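Local coordinates for protein thermosome subunit (Methanococcoides burtonii, PDB 3AQ1) that probably binds and hydrolyses ATP to help unfolded proteins fold, as a group II chaperonin of the TCP-1 family, at residues Glu436-Met440 with Trp441-Val445; Ile446-Leu449 with Arg450-Thr453. One frame throughout, in Å; residues are numbered along the deposited sequence.

Contact 1. Residues Glu436-Met440 with Trp441-Val445; sequences EVVDM and WENDV
Asp439 and Glu442 meet where a strand gives way to a tight turn, and one carboxylate oxygen gathers two backbone amides. Asp439 OD1 accepts the backbone N of Glu442 at 3.2 Å; the bond is straight, though the donor stands above the carboxylate plane, 51° out of it. The same oxygen takes weak bonds from Trp441 N, as in an Asx turn, and from Asn427 ND2. With CG set anti to the backbone N (chi1 -166°), the carboxylate is carried forward over these two amides. Were this residue an alanine, the amides of Trp441 and Glu442 would probably lose their side-chain acceptor, and the turn's start be less firmly held. Next comes Met440 O, which receives Val445 N at 3.0 Å, while Met440 SD lies alongside Val445 CG2, 4.0 Å away. Within the type I turn from Trp441 to Asp444, Asp444 N bonds to Trp441 O. Asn443 crosses Val438 at about a right angle, Asn443 ND2 against Val438 CG2. Lys106 fastens the turn from outside, with a salt bridge to Asp444, a hydrogen bond to Trp441 O and a cation-pi contact with the indole. Strand 437-439 pairs with strand 428-430, Val437 leans on helix 410-422, and Trp441 covers Val358 and Val360 of strand 357-360.

Contact 2. Residues Ile446-Leu449 with Arg450-Thr453; sequences IEPL and RIKT
Glu447, on the last strand before the helix, reaches across to Lys452, in the first turn of that helix, and the two join in a salt bridge. Its pair of atoms, Glu447 OE1 and Lys452 NZ, is modelled 2.6 Å apart, a value to be taken with caution because OE1 is crowded in the model. The glutamate runs out extended beyond CG, whereas the lysine chain bends at chi2 and chi3 (58° and 73°), which turns its ammonium back toward the strand. Glu366 is a second acidic partner of this buried lysine, so its charge is probably well balanced. Arg450 instead leads away from residues 446-449 and forms salt bridges with Asp355 and Glu354.

The backbone bonds mark a strand-to-helix junction. Pro448 stands at the N-cap position, and its carbonyl begins the helical pattern: Pro448 O accepts Lys452 N at 3.3 Å in a weak bond, and a second weak one comes from Ile451 N. One residue on, Thr453 N bonds to Leu449 O at 3.0 Å. Thr453 OG1 adds a long, weak bond to Arg450 O, folding the hydroxyl back on its own helix.

Between the two segments the apolar contacts are few. The proline ring lies alongside Ile451, with Pro448 CG 4.1 Å from Ile451 CG1. Elsewhere, Leu449 CD1 comes to 4.0 Å from Thr453 CG2, the two chains meeting at a slant; with CG anti to the backbone N (chi1 -176°), the leucine brings CD1 toward that methyl.

Strand 446-448 is an outer strand of a three-stranded antiparallel sheet and pairs with strand 357-360. Helix 332-355 packs against Pro448 and Arg450, while Leu449 and Thr453 rest on Leu89 of helix 71-92.

Read from the N terminus, the chain leaves strand 437-439, turns through contact 1, enters strand 446-448 and passes directly into helix 449-467 through contact 2. The two contacts stand in series, neither nesting nor crossing: contact 1 closes the short loop after one strand, and contact 2 closes the bend from the next strand into a helix. Their centres are 16 Å apart, yet they touch, Trp441 CE3 packing on Ile446 CD1. Strand 357-360 is common ground, facing side chains of both. Together they tie the small 428-430/437-439 hairpin sheet to the three-stranded sheet and then to the helices of the chaperonin's equatorial domain.

Contact 1. Residues Glu436-Met440 with Trp441-Val445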
ATOM      1  N   GLU A 436      -3.326 -24.926 -17.723  1.00 80.05           N
ATOM      2  CA  GLU A 436      -4.747 -24.863 -18.090  1.00 81.11           C
ATOM      3  C   GLU A 436      -5.342 -23.452 -18.076  1.00 76.74           C
ATOM      4  O   GLU A 436      -4.774 -22.519 -17.512  1.00 79.69           O
ATOM      5  CB  GLU A 436      -5.583 -25.743 -17.160  1.00 80.98           C
ATOM      6  CG  GLU A 436      -5.509 -27.227 -17.426  1.00 90.37           C
ATOM      7  CD  GLU A 436      -6.308 -28.020 -16.399  1.00110.76           C
ATOM      8  OE1 GLU A 436      -6.633 -27.460 -15.321  1.00105.92           O
ATOM      9  OE2 GLU A 436      -6.612 -29.203 -16.670  1.00122.93           O
ATOM     10  N   VAL A 437      -6.505 -23.315 -18.703  1.00 67.44           N
ATOM     11  CA  VAL A 437      -7.281 -22.092 -18.630  1.00 57.30           C
ATOM     12  C   VAL A 437      -8.436 -22.282 -17.655  1.00 66.63           C
ATOM     13  O   VAL A 437      -9.231 -23.208 -17.795  1.00 70.30           O
ATOM     14  CB  VAL A 437      -7.847 -21.707 -19.983  1.00 47.74           C
ATOM     15  CG1 VAL A 437      -8.808 -20.557 -19.809  1.00 49.01           C
ATOM     16  CG2 VAL A 437      -6.732 -21.337 -20.931  1.00 40.48           C
ATOM     17  N   VAL A 438      -8.528 -21.402 -16.664  1.00 68.32           N
ATOM     18  CA  VAL A 438      -9.487 -21.581 -15.580  1.00 61.63           C
ATOM     19  C   VAL A 438      -9.990 -20.239 -15.047  1.00 63.63           C
ATOM     20  O   VAL A 438      -9.525 -19.179 -15.496  1.00 58.71           O
ATOM     21  CB  VAL A 438      -8.861 -22.403 -14.431  1.00 56.98           C
ATOM     22  CG1 VAL A 438      -8.751 -23.884 -14.820  1.00 54.88           C
ATOM     23  CG2 VAL A 438      -7.494 -21.846 -14.051  1.00 38.65           C
ATOM     24  N   ASP A 439     -10.942 -20.289 -14.106  1.00 63.93           N
ATOM     25  CA  ASP A 439     -11.493 -19.077 -13.474  1.00 65.55           C
ATOM     26  C   ASP A 439     -10.448 -18.412 -12.565  1.00 62.09           C
ATOM     27  O   ASP A 439     -10.215 -18.854 -11.440  1.00 63.06           O
ATOM     28  CB  ASP A 439     -12.767 -19.409 -12.682  1.00 73.94           C
ATOM     29  CG  ASP A 439     -13.558 -18.169 -12.290  1.00 76.01           C
ATOM     30  OD1 ASP A 439     -12.953 -17.220 -11.754  1.00 74.17           O
ATOM     31  OD2 ASP A 439     -14.789 -18.144 -12.518  1.00 78.34           O
ATOM     32  N   MET A 440      -9.812 -17.354 -13.057  1.00 51.26           N
ATOM     33  CA  MET A 440      -8.673 -16.774 -12.358  1.00 53.12           C
ATOM     34  C   MET A 440      -9.033 -16.179 -10.996  1.00 62.95           C
ATOM     35  O   MET A 440      -8.157 -15.996 -10.142  1.00 65.00           O
ATOM     36  CB  MET A 440      -7.969 -15.741 -13.237  1.00 56.17           C
ATOM     37  CG  MET A 440      -7.202 -16.343 -14.416  1.00 29.26           C
ATOM     38  SD  MET A 440      -5.627 -17.102 -14.013  1.00 66.75           S
ATOM     39  CE  MET A 440      -6.097 -18.795 -13.742  1.00 46.01           C
ATOM     40  N   TRP A 441     -10.315 -15.878 -10.797  1.00 57.11           N
ATOM     41  CA  TRP A 441     -10.798 -15.480  -9.487  1.00 57.01           C
ATOM     42  C   TRP A 441     -10.809 -16.685  -8.532  1.00 64.29           C
ATOM     43  O   TRP A 441     -10.203 -16.643  -7.468  1.00 70.20           O
ATOM     44  CB  TRP A 441     -12.186 -14.842  -9.580  1.00 65.01           C
ATOM     45  CG  TRP A 441     -12.773 -14.514  -8.227  1.00 69.36           C
ATOM     46  CD1 TRP A 441     -13.664 -15.265  -7.519  1.00 68.52           C
ATOM     47  CD2 TRP A 441     -12.482 -13.367  -7.416  1.00 62.39           C
ATOM     48  NE1 TRP A 441     -13.953 -14.654  -6.326  1.00 65.84           N
ATOM     49  CE2 TRP A 441     -13.240 -13.489  -6.236  1.00 63.97           C
ATOM     50  CE3 TRP A 441     -11.657 -12.250  -7.576  1.00 53.01           C
ATOM     51  CZ2 TRP A 441     -13.201 -12.534  -5.221  1.00 66.61           C
ATOM     52  CZ3 TRP A 441     -11.611 -11.311  -6.573  1.00 51.68           C
ATOM     53  CH2 TRP A 441     -12.381 -11.455  -5.405  1.00 63.77           C
ATOM     54  N   GLU A 442     -11.490 -17.759  -8.914  1.00 64.21           N
ATOM     55  CA  GLU A 442     -11.447 -18.986  -8.131  1.00 70.41           C
ATOM     56  C   GLU A 442     -10.012 -19.397  -7.804  1.00 74.80           C
ATOM     57  O   GLU A 442      -9.778 -20.110  -6.829  1.00 76.22           O
ATOM     58  CB  GLU A 442     -12.159 -20.128  -8.862  1.00 77.93           C
ATOM     59  CG  GLU A 442     -13.664 -19.993  -8.897  1.00 90.90           C
ATOM     60  CD  GLU A 442     -14.246 -19.832  -7.510  1.00107.50           C
ATOM     61  OE1 GLU A 442     -14.874 -18.781  -7.254  1.00114.72           O
ATOM     62  OE2 GLU A 442     -14.060 -20.748  -6.673  1.00107.74           O
ATOM     63  N   ASN A 443      -9.058 -18.938  -8.613  1.00 71.48           N
ATOM     64  CA  ASN A 443      -7.663 -19.353  -8.476  1.00 69.40           C
ATOM     65  C   ASN A 443      -6.722 -18.286  -7.916  1.00 69.18           C
ATOM     66  O   ASN A 443      -5.499 -18.377  -8.061  1.00 65.06           O
ATOM     67  CB  ASN A 443      -7.127 -19.892  -9.803  1.00 76.79           C
ATOM     68  CG  ASN A 443      -7.325 -21.390  -9.946  1.00 88.54           C
ATOM     69  OD1 ASN A 443      -6.575 -22.179  -9.371  1.00 97.28           O
ATOM     70  ND2 ASN A 443      -8.338 -21.791 -10.716  1.00 87.27           N
ATOM     71  N   ASP A 444      -7.307 -17.275  -7.280  1.00 73.91           N
ATOM     72  CA  ASP A 444      -6.555 -16.300  -6.489  1.00 60.83           C
ATOM     73  C   ASP A 444      -5.442 -15.601  -7.275  1.00 60.84           C
ATOM     74  O   ASP A 444      -4.337 -15.382  -6.765  1.00 65.98           O
ATOM     75  CB  ASP A 444      -6.002 -16.973  -5.233  1.00 53.43           C
ATOM     76  CG  ASP A 444      -7.100 -17.591  -4.379  1.00 70.50           C
ATOM     77  OD1 ASP A 444      -8.206 -17.001  -4.321  1.00 73.67           O
ATOM     78  OD2 ASP A 444      -6.863 -18.662  -3.768  1.00 73.13           O
ATOM     79  N   VAL A 445      -5.739 -15.253  -8.519  1.00 45.43           N
ATOM     80  CA  VAL A 445      -4.819 -14.446  -9.289  1.00 54.08           C
ATOM     81  C   VAL A 445      -5.447 -13.085  -9.537  1.00 51.96           C
ATOM     82  O   VAL A 445      -5.997 -12.835 -10.605  1.00 46.58           O
ATOM     83  CB  VAL A 445      -4.440 -15.110 -10.625  1.00 58.43           C
ATOM     84  CG1 VAL A 445      -3.328 -14.331 -11.278  1.00 47.46           C
ATOM     85  CG2 VAL A 445      -4.004 -16.556 -10.397  1.00 63.24           C
TER

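Contact 2. Residues Ile446-Leu449 with Arg450-Thr453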
ATOM      1  N   ILE A 446      -5.360 -12.213  -8.531  1.00 61.52           N
ATOM      2  CA  ILE A 446      -5.957 -10.881  -8.594  1.00 64.04           C
ATOM      3  C   ILE A 446      -4.936  -9.784  -8.910  1.00 60.46           C
ATOM      4  O   ILE A 446      -3.797  -9.823  -8.451  1.00 68.92           O
ATOM      5  CB  ILE A 446      -6.660 -10.526  -7.277  1.00 67.33           C
ATOM      6  CG1 ILE A 446      -7.225 -11.780  -6.621  1.00 72.01           C
ATOM      7  CG2 ILE A 446      -7.781  -9.538  -7.523  1.00 70.60           C
ATOM      8  CD1 ILE A 446      -8.393 -12.354  -7.351  1.00 71.02           C
ATOM      9  N   GLU A 447      -5.358  -8.813  -9.709  1.00 52.18           N
ATOM     10  CA  GLU A 447      -4.546  -7.637 -10.011  1.00 65.92           C
ATOM     11  C   GLU A 447      -5.372  -6.372  -9.749  1.00 71.57           C
ATOM     12  O   GLU A 447      -6.566  -6.325 -10.046  1.00 81.65           O
ATOM     13  CB  GLU A 447      -4.037  -7.663 -11.464  1.00 66.25           C
ATOM     14  CG  GLU A 447      -2.998  -8.746 -11.779  1.00 66.89           C
ATOM     15  CD  GLU A 447      -2.742  -8.902 -13.282  1.00 80.15           C
ATOM     16  OE1 GLU A 447      -3.503  -8.333 -14.096  1.00 74.67           O
ATOM     17  OE2 GLU A 447      -1.780  -9.601 -13.658  1.00 91.98           O
ATOM     18  N   PRO A 448      -4.741  -5.339  -9.186  1.00 63.80           N
ATOM     19  CA  PRO A 448      -5.490  -4.128  -8.851  1.00 59.93           C
ATOM     20  C   PRO A 448      -5.846  -3.373 -10.121  1.00 59.74           C
ATOM     21  O   PRO A 448      -5.010  -3.299 -11.021  1.00 50.26           O
ATOM     22  CB  PRO A 448      -4.486  -3.307  -8.040  1.00 50.94           C
ATOM     23  CG  PRO A 448      -3.305  -4.206  -7.807  1.00 52.77           C
ATOM     24  CD  PRO A 448      -3.306  -5.185  -8.920  1.00 54.57           C
ATOM     25  N   LEU A 449      -7.058  -2.827 -10.196  1.00 61.64           N
ATOM     26  CA  LEU A 449      -7.445  -2.024 -11.351  1.00 53.38           C
ATOM     27  C   LEU A 449      -6.419  -0.935 -11.695  1.00 53.24           C
ATOM     28  O   LEU A 449      -6.059  -0.765 -12.857  1.00 46.40           O
ATOM     29  CB  LEU A 449      -8.819  -1.386 -11.147  1.00 54.85           C
ATOM     30  CG  LEU A 449      -9.313  -0.599 -12.369  1.00 53.76           C
ATOM     31  CD1 LEU A 449      -9.477  -1.523 -13.550  1.00 52.64           C
ATOM     32  CD2 LEU A 449     -10.610   0.107 -12.087  1.00 55.21           C
ATOM     33  N   ARG A 450      -5.948  -0.193 -10.696  1.00 55.78           N
ATOM     34  CA  ARG A 450      -5.066   0.941 -10.979  1.00 54.16           C
ATOM     35  C   ARG A 450      -3.783   0.536 -11.717  1.00 56.43           C
ATOM     36  O   ARG A 450      -3.297   1.264 -12.579  1.00 68.86           O
ATOM     37  CB  ARG A 450      -4.761   1.768  -9.719  1.00 45.94           C
ATOM     38  CG  ARG A 450      -3.594   1.269  -8.880  1.00 54.26           C
ATOM     39  CD  ARG A 450      -3.301   2.210  -7.715  1.00 54.88           C
ATOM     40  NE  ARG A 450      -4.527   2.709  -7.104  1.00 57.53           N
ATOM     41  CZ  ARG A 450      -4.624   3.098  -5.840  1.00 60.57           C
ATOM     42  NH1 ARG A 450      -3.568   3.047  -5.049  1.00 60.51           N
ATOM     43  NH2 ARG A 450      -5.779   3.527  -5.363  1.00 67.11           N
ATOM     44  N   ILE A 451      -3.241  -0.629 -11.400  1.00 48.88           N
ATOM     45  CA  ILE A 451      -2.065  -1.104 -12.114  1.00 52.63           C
ATOM     46  C   ILE A 451      -2.430  -1.414 -13.562  1.00 53.58           C
ATOM     47  O   ILE A 451      -1.749  -0.990 -14.492  1.00 53.64           O
ATOM     48  CB  ILE A 451      -1.441  -2.346 -11.443  1.00 58.00           C
ATOM     49  CG1 ILE A 451      -0.740  -1.942 -10.141  1.00 67.74           C
ATOM     50  CG2 ILE A 451      -0.468  -3.035 -12.383  1.00 57.56           C
ATOM     51  CD1 ILE A 451       0.233  -0.780 -10.296  1.00 70.31           C
ATOM     52  N   LYS A 452      -3.518  -2.145 -13.757  1.00 46.31           N
ATOM     53  CA  LYS A 452      -3.912  -2.491 -15.103  1.00 49.77           C
ATOM     54  C   LYS A 452      -4.106  -1.239 -15.992  1.00 54.74           C
ATOM     55  O   LYS A 452      -3.671  -1.234 -17.146  1.00 57.01           O
ATOM     56  CB  LYS A 452      -5.152  -3.387 -15.094  1.00 51.51           C
ATOM     57  CG  LYS A 452      -5.377  -4.102 -16.399  1.00 65.50           C
ATOM     58  CD  LYS A 452      -4.158  -4.961 -16.781  1.00 71.99           C
ATOM     59  CE  LYS A 452      -4.040  -6.203 -15.903  1.00 67.19           C
ATOM     60  NZ  LYS A 452      -2.884  -7.049 -16.298  1.00 64.22           N
ATOM     61  N   THR A 453      -4.737  -0.182 -15.463  1.00 39.42           N
ATOM     62  CA  THR A 453      -4.973   1.019 -16.267  1.00 37.27           C
ATOM     63  C   THR A 453      -3.730   1.878 -16.376  1.00 50.50           C
ATOM     64  O   THR A 453      -3.540   2.563 -17.371  1.00 59.57           O
ATOM     65  CB  THR A 453      -6.131   1.911 -15.756  1.00 53.31           C
ATOM     66  OG1 THR A 453      -5.824   2.430 -14.453  1.00 59.69           O
ATOM     67  CG2 THR A 453      -7.437   1.144 -15.718  1.00 62.45           C
TER